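Local coordinates for reticulocyte binding protein (PDB 3FAW) that probably hydrolyses alpha-1,6-glucosidic linkages in pullulan and related branched glucans, as a secreted pullulanase anchored to the streptococcal cell wall, at residues A396-F401 and Y408-N413; S417-F422 and G493-P498; L427-A432 and G460-A465. One frame throughout, in Å; residues are numbered along the deposited sequence.

In the fold
All three interactions lie on the same side of the chain's centre, at the end of the eight-stranded parallel barrel reached by the C-termini of its strands. Five of the six segments follow one another in the loops after strands 385-390 and 453-456; only 493-498 follows the fifth strand, 482-485. Interaction 1 closes before interaction 2 opens, and interaction 3 is nested inside the loop that interaction 2 closes. Between centres, interactions 1 and 2 are about 9 Å apart, 2 and 3 about 11 Å, 1 and 3 about 13 Å. Asp494 joins all three, its carboxylate bonding to Met412 N and His431 NE2, tying the loop after 482-485 to that after 385-390; the 453-456 loop joins through Thr429.

Interaction 1 of 3, residues A396-F401 and Y408-N413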
loop_
_atom_site.group_PDB
_atom_site.type_symbol
_atom_site.label_atom_id
_atom_site.label_comp_id
_atom_site.label_asym_id
_atom_site.label_seq_id
_atom_site.Cartn_x
_atom_site.Cartn_y
_atom_site.Cartn_z
ATOM N N ALA A 396 3.464 -8.073 11.215
ATOM C CA ALA A 396 4.729 -7.747 11.877
ATOM C C ALA A 396 5.371 -8.972 12.521
ATOM O O ALA A 396 6.591 -9.109 12.522
ATOM C CB ALA A 396 4.511 -6.656 12.933
ATOM N N LYS A 397 4.537 -9.848 13.078
ATOM C CA LYS A 397 4.999 -11.025 13.805
ATOM C C LYS A 397 4.126 -12.211 13.447
ATOM O O LYS A 397 2.906 -12.120 13.520
ATOM C CB LYS A 397 4.917 -10.790 15.322
ATOM C CG LYS A 397 5.803 -9.676 15.851
ATOM C CD LYS A 397 7.276 -10.021 15.727
ATOM C CE LYS A 397 8.146 -9.007 16.442
ATOM N NZ LYS A 397 9.591 -9.369 16.369
ATOM N N THR A 398 4.753 -13.330 13.082
ATOM C CA THR A 398 4.025 -14.541 12.696
ATOM C C THR A 398 3.056 -15.000 13.791
ATOM O O THR A 398 1.971 -15.493 13.493
ATOM C CB THR A 398 5.008 -15.692 12.345
ATOM O OG1 THR A 398 5.853 -15.283 11.262
ATOM C CG2 THR A 398 4.264 -16.966 11.956
ATOM N N TYR A 399 3.435 -14.813 15.055
ATOM C CA TYR A 399 2.597 -15.243 16.175
ATOM C C TYR A 399 1.236 -14.522 16.279
ATOM O O TYR A 399 0.291 -15.075 16.840
ATOM C CB TYR A 399 3.368 -15.191 17.508
ATOM C CG TYR A 399 3.820 -13.823 17.995
ATOM C CD1 TYR A 399 2.899 -12.859 18.410
ATOM C CD2 TYR A 399 5.174 -13.517 18.094
ATOM C CE1 TYR A 399 3.317 -11.618 18.878
ATOM C CE2 TYR A 399 5.604 -12.282 18.565
ATOM C CZ TYR A 399 4.668 -11.335 18.953
ATOM O OH TYR A 399 5.091 -10.116 19.418
ATOM N N LEU A 400 1.134 -13.309 15.733
ATOM C CA LEU A 400 -0.107 -12.524 15.791
ATOM C C LEU A 400 -1.347 -13.339 15.425
ATOM O O LEU A 400 -2.381 -13.242 16.089
ATOM C CB LEU A 400 -0.019 -11.287 14.878
ATOM C CG LEU A 400 0.668 -10.066 15.486
ATOM C CD1 LEU A 400 1.104 -9.063 14.414
ATOM C CD2 LEU A 400 -0.264 -9.404 16.512
ATOM N N PHE A 401 -1.230 -14.118 14.351
ATOM C CA PHE A 401 -2.289 -15.011 13.889
ATOM C C PHE A 401 -1.986 -16.482 14.187
ATOM O O PHE A 401 -2.906 -17.264 14.421
ATOM C CB PHE A 401 -2.522 -14.820 12.390
ATOM C CG PHE A 401 -3.389 -13.636 12.056
ATOM C CD1 PHE A 401 -4.765 -13.761 12.023
ATOM C CD2 PHE A 401 -2.825 -12.402 11.769
ATOM C CE1 PHE A 401 -5.570 -12.674 11.716
ATOM C CE2 PHE A 401 -3.622 -11.312 11.469
ATOM C CZ PHE A 401 -4.996 -11.450 11.437
ATOM N N TYR A 408 -2.995 -22.473 9.543
ATOM C CA TYR A 408 -4.172 -22.055 8.774
ATOM C C TYR A 408 -4.074 -20.671 8.113
ATOM O O TYR A 408 -4.192 -20.555 6.892
ATOM C CB TYR A 408 -5.456 -22.100 9.621
ATOM C CG TYR A 408 -6.619 -21.598 8.805
ATOM C CD1 TYR A 408 -7.314 -22.455 7.961
ATOM C CD2 TYR A 408 -6.968 -20.248 8.813
ATOM C CE1 TYR A 408 -8.345 -21.996 7.175
ATOM C CE2 TYR A 408 -7.991 -19.776 8.030
ATOM C CZ TYR A 408 -8.681 -20.652 7.207
ATOM O OH TYR A 408 -9.707 -20.190 6.418
ATOM N N TYR A 409 -3.910 -19.635 8.928
ATOM C CA TYR A 409 -4.060 -18.243 8.471
ATOM C C TYR A 409 -3.034 -17.829 7.421
ATOM O O TYR A 409 -3.339 -17.055 6.511
ATOM C CB TYR A 409 -3.969 -17.269 9.652
ATOM C CG TYR A 409 -5.272 -17.034 10.389
ATOM C CD1 TYR A 409 -6.331 -16.369 9.775
ATOM C CD2 TYR A 409 -5.433 -17.442 11.714
ATOM C CE1 TYR A 409 -7.520 -16.133 10.448
ATOM C CE2 TYR A 409 -6.619 -17.210 12.396
ATOM C CZ TYR A 409 -7.656 -16.553 11.757
ATOM O OH TYR A 409 -8.831 -16.312 12.429
ATOM N N HIS A 410 -1.813 -18.335 7.559
ATOM C CA HIS A 410 -0.734 -17.953 6.657
ATOM C C HIS A 410 -0.639 -18.909 5.470
ATOM O O HIS A 410 -1.102 -20.052 5.542
ATOM C CB HIS A 410 0.600 -17.918 7.406
ATOM C CG HIS A 410 0.583 -17.054 8.629
ATOM N ND1 HIS A 410 0.668 -17.567 9.906
ATOM C CD2 HIS A 410 0.486 -15.710 8.769
ATOM C CE1 HIS A 410 0.628 -16.575 10.779
ATOM N NE2 HIS A 410 0.519 -15.438 10.116
ATOM N N PHE A 411 -0.048 -18.428 4.379
ATOM C CA PHE A 411 0.408 -19.313 3.311
ATOM C C PHE A 411 1.420 -20.272 3.936
ATOM O O PHE A 411 2.203 -19.873 4.799
ATOM C CB PHE A 411 1.064 -18.545 2.164
ATOM C CG PHE A 411 0.097 -17.850 1.241
ATOM C CD1 PHE A 411 -0.985 -18.528 0.690
ATOM C CD2 PHE A 411 0.297 -16.517 0.887
ATOM C CE1 PHE A 411 -1.863 -17.887 -0.175
ATOM C CE2 PHE A 411 -0.581 -15.867 0.019
ATOM C CZ PHE A 411 -1.661 -16.556 -0.515
ATOM N N MET A 412 1.389 -21.530 3.509
ATOM C CA MET A 412 2.126 -22.586 4.190
ATOM C C MET A 412 3.032 -23.397 3.273
ATOM O O MET A 412 2.783 -23.523 2.071
ATOM C CB MET A 412 1.143 -23.538 4.875
ATOM C CG MET A 412 0.661 -23.073 6.242
ATOM S SD MET A 412 -0.593 -24.186 6.911
ATOM C CE MET A 412 -1.956 -23.841 5.799
ATOM N N ASN A 413 4.095 -23.934 3.869
ATOM C CA ASN A 413 4.894 -24.981 3.251
ATOM C C ASN A 413 4.128 -26.292 3.411
ATOM O O ASN A 413 3.221 -26.385 4.241
ATOM C CB ASN A 413 6.269 -25.095 3.923
ATOM C CG ASN A 413 7.105 -23.837 3.777
ATOM O OD1 ASN A 413 7.442 -23.433 2.673
ATOM N ND2 ASN A 413 7.461 -23.226 4.902
HETATM O O HOH W 1 0.564 -13.193 11.713
#
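Phe401 meets Tyr409 in a T-shaped aromatic pair, the edge of the phenylalanine turned to the face of the tyrosine. The ring centroids are 4.9 Å apart and the planes make an angle of 60°, with Phe401 CD1 sitting over the middle of the Tyr409 ring and 3.7 Å from its CG. On the opposite face of Tyr409 lies CD2 of Tyr408, nearer the rim, so the phenol ring is held between two aromatic neighbours.

Van der Waals contacts continue this surface onto His410. Phe401 CB rests 3.8 Å from His410 NE2, and Thr398 CG2 comes to 3.8 Å from His410 CE1. That methyl reaches the imidazole because it stands opposite the backbone N of Thr398, which leaves OG1 (chi1 -59°) on the N side, where it bonds to Glu420.

The polar part is gathered round the imidazole edge. Thr398 O lies close to the ring plane, 3.2 Å from His410 CE1. No direct hydrogen bond crosses between the segments; instead a water in the ring plane joins them. It is 2.8 Å from His410 NE2, donates to Lys397 O at 3.1 Å, and takes a weak bond from Phe401 N at 3.3 Å. The other ring nitrogen, ND1, bonds to Glu402, so both nitrogens have partners and the rotation of the imidazole is well defined. The water thus links the ring to Lys397 O and Phe401 N, and Leu400 N also returns to Lys397 O.

A short helix docked by aromatic rings and a bridging water onto the chain that follows it is one of the contacts by which the long excursion after the third barrel strand, 385-390, folds back on itself in this alpha-amylase-type beta/alpha barrel.

Interaction 2 of 3, residues S417-F422 and G493-P498; sequences SPRESF and GDQGKP
Arg419 and Asp494 bring the two backbones nearest, yet their CA atoms stay 8.1 Å apart. Segment 493-498 turns through a type II beta turn from Asp494 to Lys497, closed by Lys497 N to Asp494 O, with Gly496 at its third position in the positive-phi conformation such turns require. Across from it, Arg419 immediately precedes strand 420-421 of a small two-stranded antiparallel hairpin. The contact therefore joins the loops that follow the third and fifth strands of the catalytic barrel.

One side chain spans the gap. Arg419 runs extended from CG to NE (chi2 -179°) and brings its guanidinium alongside the turn. Its NE is held by Asn413, which steadies the group from the side of its own loop. Gln495 packs over one face of the guanidinium: its backbone N stands above the centre and its CB is 3.3 Å from Arg419 NH2. The Gln495 amide, bonded through OE1 to Glu414 N, lies off to the side past NH2, its plane only 10° from that of the guanidinium. The bond that crosses is bent: Arg419 NH1 donates a hydrogen bond to Gly493 O at 3.0 Å, the donor standing 53° above the carbonyl plane.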
loop_
_atom_site.group_PDB
_atom_site.type_symbol
_atom_site.label_atom_id
_atom_site.label_comp_id
_atom_site.label_asym_id
_atom_site.label_seq_id
_atom_site.Cartn_x
_atom_site.Cartn_y
_atom_site.Cartn_z
ATOM N N SER A 417 4.341 -25.583 8.198
ATOM C CA SER A 417 4.990 -24.386 8.737
ATOM C C SER A 417 4.591 -23.140 7.943
ATOM O O SER A 417 4.386 -23.214 6.726
ATOM C CB SER A 417 6.520 -24.540 8.752
ATOM O OG SER A 417 7.049 -24.697 7.446
ATOM N N PRO A 418 4.454 -21.993 8.630
ATOM C CA PRO A 418 4.040 -20.765 7.951
ATOM C C PRO A 418 5.146 -20.152 7.104
ATOM O O PRO A 418 6.293 -20.087 7.536
ATOM C CB PRO A 418 3.692 -19.829 9.112
ATOM C CG PRO A 418 4.550 -20.288 10.223
ATOM C CD PRO A 418 4.655 -21.778 10.074
ATOM N N ARG A 419 4.796 -19.710 5.901
ATOM C CA ARG A 419 5.702 -18.898 5.109
ATOM C C ARG A 419 5.723 -17.472 5.657
ATOM O O ARG A 419 4.697 -16.943 6.097
ATOM C CB ARG A 419 5.314 -18.939 3.633
ATOM C CG ARG A 419 5.568 -20.298 3.020
ATOM C CD ARG A 419 5.221 -20.349 1.547
ATOM N NE ARG A 419 5.984 -21.393 0.870
ATOM C CZ ARG A 419 6.026 -21.569 -0.447
ATOM N NH1 ARG A 419 5.334 -20.772 -1.256
ATOM N NH2 ARG A 419 6.769 -22.547 -0.955
ATOM N N GLU A 420 6.906 -16.864 5.628
ATOM C CA GLU A 420 7.159 -15.622 6.336
ATOM C C GLU A 420 7.772 -14.560 5.432
ATOM O O GLU A 420 8.430 -14.876 4.443
ATOM C CB GLU A 420 8.092 -15.887 7.523
ATOM C CG GLU A 420 7.466 -16.733 8.618
ATOM C CD GLU A 420 8.387 -16.920 9.813
ATOM O OE1 GLU A 420 9.594 -17.178 9.607
ATOM O OE2 GLU A 420 7.900 -16.815 10.958
ATOM N N SER A 421 7.553 -13.302 5.798
ATOM C CA SER A 421 7.996 -12.161 5.005
ATOM C C SER A 421 8.173 -10.935 5.899
ATOM O O SER A 421 7.292 -10.624 6.700
ATOM C CB SER A 421 6.966 -11.849 3.919
ATOM O OG SER A 421 7.458 -10.885 3.009
ATOM N N PHE A 422 9.308 -10.249 5.746
ATOM C CA PHE A 422 9.627 -9.034 6.513
ATOM C C PHE A 422 9.510 -9.221 8.029
ATOM O O PHE A 422 9.006 -8.341 8.738
ATOM C CB PHE A 422 8.764 -7.857 6.045
ATOM C CG PHE A 422 8.942 -7.528 4.598
ATOM C CD1 PHE A 422 10.073 -6.848 4.163
ATOM C CD2 PHE A 422 7.996 -7.917 3.664
ATOM C CE1 PHE A 422 10.252 -6.554 2.820
ATOM C CE2 PHE A 422 8.167 -7.628 2.321
ATOM C CZ PHE A 422 9.297 -6.944 1.895
ATOM N N GLY A 493 2.444 -17.763 -2.261
ATOM C CA GLY A 493 1.283 -18.619 -2.022
ATOM C C GLY A 493 1.603 -19.852 -1.196
ATOM O O GLY A 493 2.605 -19.885 -0.481
ATOM N N ASP A 494 0.735 -20.859 -1.291
ATOM C CA ASP A 494 0.946 -22.151 -0.633
ATOM C C ASP A 494 1.878 -23.006 -1.493
ATOM O O ASP A 494 1.718 -23.059 -2.712
ATOM C CB ASP A 494 -0.386 -22.890 -0.448
ATOM C CG ASP A 494 -1.261 -22.287 0.644
ATOM O OD1 ASP A 494 -0.756 -22.029 1.753
ATOM O OD2 ASP A 494 -2.471 -22.102 0.402
ATOM N N GLN A 495 2.843 -23.679 -0.866
ATOM C CA GLN A 495 3.809 -24.483 -1.622
ATOM C C GLN A 495 3.102 -25.534 -2.484
ATOM O O GLN A 495 2.297 -26.323 -1.984
ATOM C CB GLN A 495 4.821 -25.169 -0.692
ATOM C CG GLN A 495 5.964 -25.852 -1.458
ATOM C CD GLN A 495 6.904 -26.664 -0.583
ATOM O OE1 GLN A 495 6.796 -26.504 0.729
ATOM N NE2 GLN A 495 7.728 -27.426 -1.094
ATOM N N GLY A 496 3.402 -25.525 -3.780
ATOM C CA GLY A 496 2.840 -26.498 -4.716
ATOM C C GLY A 496 1.376 -26.295 -5.067
ATOM O O GLY A 496 0.749 -27.186 -5.640
ATOM N N LYS A 497 0.829 -25.127 -4.739
ATOM C CA LYS A 497 -0.569 -24.815 -5.028
ATOM C C LYS A 497 -0.667 -23.497 -5.802
ATOM O O LYS A 497 -0.996 -22.459 -5.228
ATOM C CB LYS A 497 -1.370 -24.756 -3.723
ATOM C CG LYS A 497 -1.508 -26.121 -3.049
ATOM C CD LYS A 497 -2.250 -26.052 -1.720
ATOM C CE LYS A 497 -2.545 -27.458 -1.193
ATOM N NZ LYS A 497 -2.955 -27.468 0.239
ATOM N N PRO A 498 -0.378 -23.538 -7.119
ATOM C CA PRO A 498 -0.346 -22.314 -7.925
ATOM C C PRO A 498 -1.709 -21.643 -8.025
ATOM O O PRO A 498 -2.728 -22.324 -8.100
ATOM C CB PRO A 498 0.106 -22.803 -9.310
ATOM C CG PRO A 498 0.640 -24.167 -9.107
ATOM C CD PRO A 498 -0.081 -24.730 -7.932
#

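Interaction 3 of 3, residues L427-A432 and G460-A465; sequences LGTTHA and GDHDAA
The His462 imidazole offers its edge, not a face, to Thr429: OG1 lies 8° from the ring plane and accepts a hydrogen bond from ND1 at 3.1 Å. Beside it, Thr429 CG2 touches the same nitrogen at 3.5 Å. The second imidazole, His431, takes no part across the contact; the carbonyl carbon of Gly428 lies over the rim of one of its faces, Trp122 stacks on the ring, and ND1 bonds to Tyr408 O. The Asp463 carboxylate is met at OD1, nearly along the C-O bond, by Thr429 OG1, which donates to it at 2.7 Å.

One hydroxyl thus accepts from a histidine and donates to an aspartate in a buried setting. Its place between the backbone N and carbonyl carbon of Thr429 (chi1 55°) aims it at both. These residues join the turn from Gly428 to His431, just ahead of helix 432-449, to the loop after the fourth strand of the beta/alpha barrel, where Asp463 is the N-cap of helix 464-477. Its OD2 caps Ala466 N and forms a salt bridge with Arg435 of the neighbouring helix. Against this carboxylate Thr430 presses a methyl, CG2, 3.3 Å from Asp463 CG.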
loop_
_atom_site.group_PDB
_atom_site.type_symbol
_atom_site.label_atom_id
_atom_site.label_comp_id
_atom_site.label_asym_id
_atom_site.label_seq_id
_atom_site.Cartn_x
_atom_site.Cartn_y
_atom_site.Cartn_z
ATOM N N LEU A 427 0.005 -13.588 5.139
ATOM C CA LEU A 427 -1.432 -13.862 5.202
ATOM C C LEU A 427 -1.908 -14.579 3.933
ATOM O O LEU A 427 -1.798 -14.043 2.830
ATOM C CB LEU A 427 -2.211 -12.558 5.416
ATOM C CG LEU A 427 -3.689 -12.650 5.805
ATOM C CD1 LEU A 427 -3.876 -13.322 7.162
ATOM C CD2 LEU A 427 -4.323 -11.256 5.804
ATOM N N GLY A 428 -2.427 -15.796 4.101
ATOM C CA GLY A 428 -2.830 -16.648 2.979
ATOM C C GLY A 428 -4.258 -16.389 2.554
ATOM O O GLY A 428 -5.173 -17.103 2.966
ATOM N N THR A 429 -4.452 -15.376 1.712
ATOM C CA THR A 429 -5.797 -14.860 1.431
ATOM C C THR A 429 -6.638 -15.728 0.490
ATOM O O THR A 429 -7.740 -15.337 0.125
ATOM C CB THR A 429 -5.747 -13.404 0.905
ATOM O OG1 THR A 429 -4.880 -13.330 -0.233
ATOM C CG2 THR A 429 -5.256 -12.453 2.007
ATOM N N THR A 430 -6.123 -16.897 0.102
ATOM C CA THR A 430 -6.935 -17.931 -0.540
ATOM C C THR A 430 -7.702 -18.756 0.507
ATOM O O THR A 430 -8.678 -19.426 0.181
ATOM C CB THR A 430 -6.074 -18.881 -1.409
ATOM O OG1 THR A 430 -5.036 -19.469 -0.614
ATOM C CG2 THR A 430 -5.446 -18.124 -2.568
ATOM N N HIS A 431 -7.251 -18.693 1.761
ATOM C CA HIS A 431 -7.884 -19.417 2.864
ATOM C C HIS A 431 -9.074 -18.593 3.360
ATOM O O HIS A 431 -8.963 -17.385 3.530
ATOM C CB HIS A 431 -6.878 -19.683 3.999
ATOM C CG HIS A 431 -5.578 -20.276 3.532
ATOM N ND1 HIS A 431 -4.507 -20.483 4.377
ATOM C CD2 HIS A 431 -5.172 -20.689 2.306
ATOM C CE1 HIS A 431 -3.502 -21.004 3.694
ATOM N NE2 HIS A 431 -3.881 -21.144 2.436
ATOM N N ALA A 432 -10.205 -19.259 3.585
ATOM C CA ALA A 432 -11.499 -18.584 3.768
ATOM C C ALA A 432 -11.538 -17.504 4.857
ATOM O O ALA A 432 -12.028 -16.392 4.615
ATOM C CB ALA A 432 -12.602 -19.620 4.023
ATOM N N GLY A 460 0.874 -8.081 -5.471
ATOM C CA GLY A 460 1.293 -9.290 -6.180
ATOM C C GLY A 460 1.524 -10.520 -5.316
ATOM O O GLY A 460 1.641 -11.624 -5.840
ATOM N N ASP A 461 1.605 -10.331 -4.000
ATOM C CA ASP A 461 1.629 -11.448 -3.052
ATOM C C ASP A 461 0.276 -12.147 -2.945
ATOM O O ASP A 461 0.203 -13.306 -2.530
ATOM C CB ASP A 461 2.033 -10.962 -1.647
ATOM C CG ASP A 461 3.531 -10.826 -1.474
ATOM O OD1 ASP A 461 4.259 -10.798 -2.485
ATOM O OD2 ASP A 461 3.982 -10.740 -0.311
ATOM N N HIS A 462 -0.794 -11.436 -3.301
ATOM C CA HIS A 462 -2.150 -11.941 -3.137
ATOM C C HIS A 462 -2.697 -12.614 -4.381
ATOM O O HIS A 462 -2.322 -12.283 -5.505
ATOM C CB HIS A 462 -3.088 -10.805 -2.729
ATOM C CG HIS A 462 -2.809 -10.275 -1.360
ATOM N ND1 HIS A 462 -3.051 -10.804 -0.138
ATOM C CD2 HIS A 462 -2.176 -9.071 -1.141
ATOM C CE1 HIS A 462 -2.572 -9.915 0.791
ATOM N NE2 HIS A 462 -2.047 -8.879 0.161
ATOM N N ASP A 463 -3.590 -13.570 -4.152
ATOM C CA ASP A 463 -4.409 -14.140 -5.204
ATOM C C ASP A 463 -5.354 -13.072 -5.751
ATOM O O ASP A 463 -5.875 -12.238 -4.999
ATOM C CB ASP A 463 -5.209 -15.347 -4.681
ATOM C CG ASP A 463 -6.077 -15.004 -3.476
ATOM O OD1 ASP A 463 -5.513 -14.719 -2.402
ATOM O OD2 ASP A 463 -7.319 -15.023 -3.601
ATOM N N ALA A 464 -5.572 -13.107 -7.061
ATOM C CA ALA A 464 -6.461 -12.163 -7.734
ATOM C C ALA A 464 -7.905 -12.262 -7.232
ATOM O O ALA A 464 -8.609 -11.255 -7.173
ATOM C CB ALA A 464 -6.409 -12.379 -9.244
ATOM N N ALA A 465 -8.331 -13.473 -6.867
ATOM C CA ALA A 465 -9.697 -13.715 -6.387
ATOM C C ALA A 465 -10.062 -12.923 -5.125
ATOM O O ALA A 465 -11.178 -12.396 -5.019
ATOM C CB ALA A 465 -9.917 -15.212 -6.154
#